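Long-range contact in TCR alpha chain (Gallus gallus, PDB 6LIR), which pairs with the TCR beta chain to form the chicken alpha-beta T-cell receptor, which probably recognises peptide antigens presented by MHC molecules: residues Gln1-Glu5 / Thr98-Gly102. Sequence-based numbering, arbitrary orientation.
Sequences QVQQE and TFGTG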
loop_
_atom_site.group_PDB
_atom_site.type_symbol
_atom_site.label_atom_id
_atom_site.label_comp_id
_atom_site.label_asym_id
_atom_site.label_seq_id
_atom_site.Cartn_x
_atom_site.Cartn_y
_atom_site.Cartn_z
ATOM N N GLN A 1 -0.906 -18.717 15.631
ATOM C CA GLN A 1 0.251 -19.469 16.112
ATOM C C GLN A 1 1.486 -18.577 16.222
ATOM O O GLN A 1 2.243 -18.659 17.192
ATOM C CB GLN A 1 0.543 -20.654 15.192
ATOM C CG GLN A 1 0.501 -21.999 15.895
ATOM C CD GLN A 1 1.030 -23.132 15.036
ATOM O OE1 GLN A 1 0.885 -23.119 13.812
ATOM N NE2 GLN A 1 1.649 -24.118 15.676
ATOM N N VAL A 2 1.686 -17.724 15.222
ATOM C CA VAL A 2 2.800 -16.784 15.203
ATOM C C VAL A 2 2.211 -15.393 15.373
ATOM O O VAL A 2 1.586 -14.856 14.451
ATOM C CB VAL A 2 3.620 -16.900 13.911
ATOM C CG1 VAL A 2 4.810 -15.973 13.966
ATOM C CG2 VAL A 2 4.081 -18.336 13.709
ATOM N N GLN A 3 2.397 -14.811 16.556
ATOM C CA GLN A 3 1.712 -13.587 16.947
ATOM C C GLN A 3 2.612 -12.367 16.812
ATOM O O GLN A 3 3.795 -12.406 17.163
ATOM C CB GLN A 3 1.197 -13.690 18.382
ATOM C CG GLN A 3 0.215 -14.825 18.595
ATOM C CD GLN A 3 0.178 -15.290 20.033
ATOM O OE1 GLN A 3 1.064 -16.015 20.485
ATOM N NE2 GLN A 3 -0.851 -14.875 20.763
ATOM N N GLN A 4 2.028 -11.278 16.316
ATOM C CA GLN A 4 2.695 -9.994 16.173
ATOM C C GLN A 4 1.724 -8.898 16.581
ATOM O O GLN A 4 0.506 -9.050 16.449
ATOM C CB GLN A 4 3.167 -9.736 14.733
ATOM C CG GLN A 4 4.219 -10.697 14.214
ATOM C CD GLN A 4 4.693 -10.316 12.824
ATOM O OE1 GLN A 4 4.438 -11.029 11.852
ATOM N NE2 GLN A 4 5.378 -9.179 12.721
ATOM N N GLU A 5 2.264 -7.791 17.073
ATOM C CA GLU A 5 1.408 -6.656 17.369
ATOM C C GLU A 5 0.879 -6.082 16.056
ATOM O O GLU A 5 1.627 -5.981 15.079
ATOM C CB GLU A 5 2.177 -5.582 18.134
ATOM C CG GLU A 5 2.604 -5.997 19.532
ATOM C CD GLU A 5 1.429 -6.406 20.398
ATOM O OE1 GLU A 5 0.720 -5.508 20.900
ATOM O OE2 GLU A 5 1.215 -7.624 20.581
ATOM N N THR A 98 5.660 -20.725 8.552
ATOM C CA THR A 98 4.433 -20.144 9.081
ATOM C C THR A 98 4.659 -18.663 9.336
ATOM O O THR A 98 5.552 -18.291 10.106
ATOM C CB THR A 98 3.992 -20.853 10.364
ATOM O OG1 THR A 98 3.822 -22.252 10.102
ATOM C CG2 THR A 98 2.675 -20.280 10.855
ATOM N N PHE A 99 3.835 -17.826 8.712
ATOM C CA PHE A 99 3.971 -16.381 8.795
ATOM C C PHE A 99 3.197 -15.814 9.974
ATOM O O PHE A 99 2.133 -16.312 10.348
ATOM C CB PHE A 99 3.476 -15.717 7.508
ATOM C CG PHE A 99 4.492 -15.702 6.410
ATOM C CD1 PHE A 99 5.391 -14.653 6.298
ATOM C CD2 PHE A 99 4.549 -16.734 5.488
ATOM C CE1 PHE A 99 6.331 -14.637 5.287
ATOM C CE2 PHE A 99 5.485 -16.724 4.472
ATOM C CZ PHE A 99 6.378 -15.674 4.371
ATOM N N GLY A 100 3.722 -14.723 10.521
ATOM C CA GLY A 100 3.016 -13.978 11.535
ATOM C C GLY A 100 1.946 -13.097 10.929
ATOM O O GLY A 100 1.826 -12.954 9.713
ATOM N N THR A 101 1.133 -12.513 11.803
ATOM C CA THR A 101 0.027 -11.682 11.352
ATOM C C THR A 101 0.489 -10.340 10.793
ATOM O O THR A 101 -0.317 -9.633 10.182
ATOM C CB THR A 101 -0.959 -11.462 12.495
ATOM O OG1 THR A 101 -0.236 -11.232 13.707
ATOM C CG2 THR A 101 -1.852 -12.685 12.661
ATOM N N GLY A 102 1.750 -9.964 10.998
ATOM C CA GLY A 102 2.269 -8.729 10.452
ATOM C C GLY A 102 2.085 -7.532 11.358
ATOM O O GLY A 102 1.029 -7.367 11.977
HETATM O O HOH W 1 0.400 -17.422 12.573
HETATM O O HOH W 2 -1.192 -11.952 16.172
#
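Gln-4 reaches into the bend at Gly-100 to Gly-102, its chain extended beyond CG, and OE1 accepts a weak hydrogen bond from Gly-102 N (3.0 Å, 142° at the hydrogen). Gln-4 OE1 also lies 3.3 Å from Gly-100 CA, where any side chain on that glycine would collide with it. Val-2 spreads its two methyls along the other half of the contact: CG1, anti to its own backbone N (chi1 -177°), rests on Gly-100 CA at 3.6 Å, while CG2 meets the Thr-98 methyl CG2 at 3.7 Å. Gly-100 CA also makes a CA-H...O contact with Val-2 O. The two segments run nearly in the same direction, 16° apart, and waters bridge them: one joins backbone to backbone, accepting from Val-2 N and donating to Phe-99 O; the other joins Gln-4 N to the side-chain hydroxyl of Thr-101, its oxygen 2.7 Å from Thr-101 OG1. This is the N-terminal segment leading into strand 7-11 of an immunoglobulin V domain, beside strand 97-108 at its Phe-Gly-X-Gly bulge, the J-segment signature. Deeper in, Gln-4 OE1 also takes Cys-87 N and NE2 gives to Tyr-85 O; a leucine here would probably leave these backbone groups and Gly-102 N without their buried amide partner. Val-2 packs on the Cys-20–Cys-87 disulfide, whereas the Phe-99 ring meets Tyr-32 of the TCR beta chain edge-to-face.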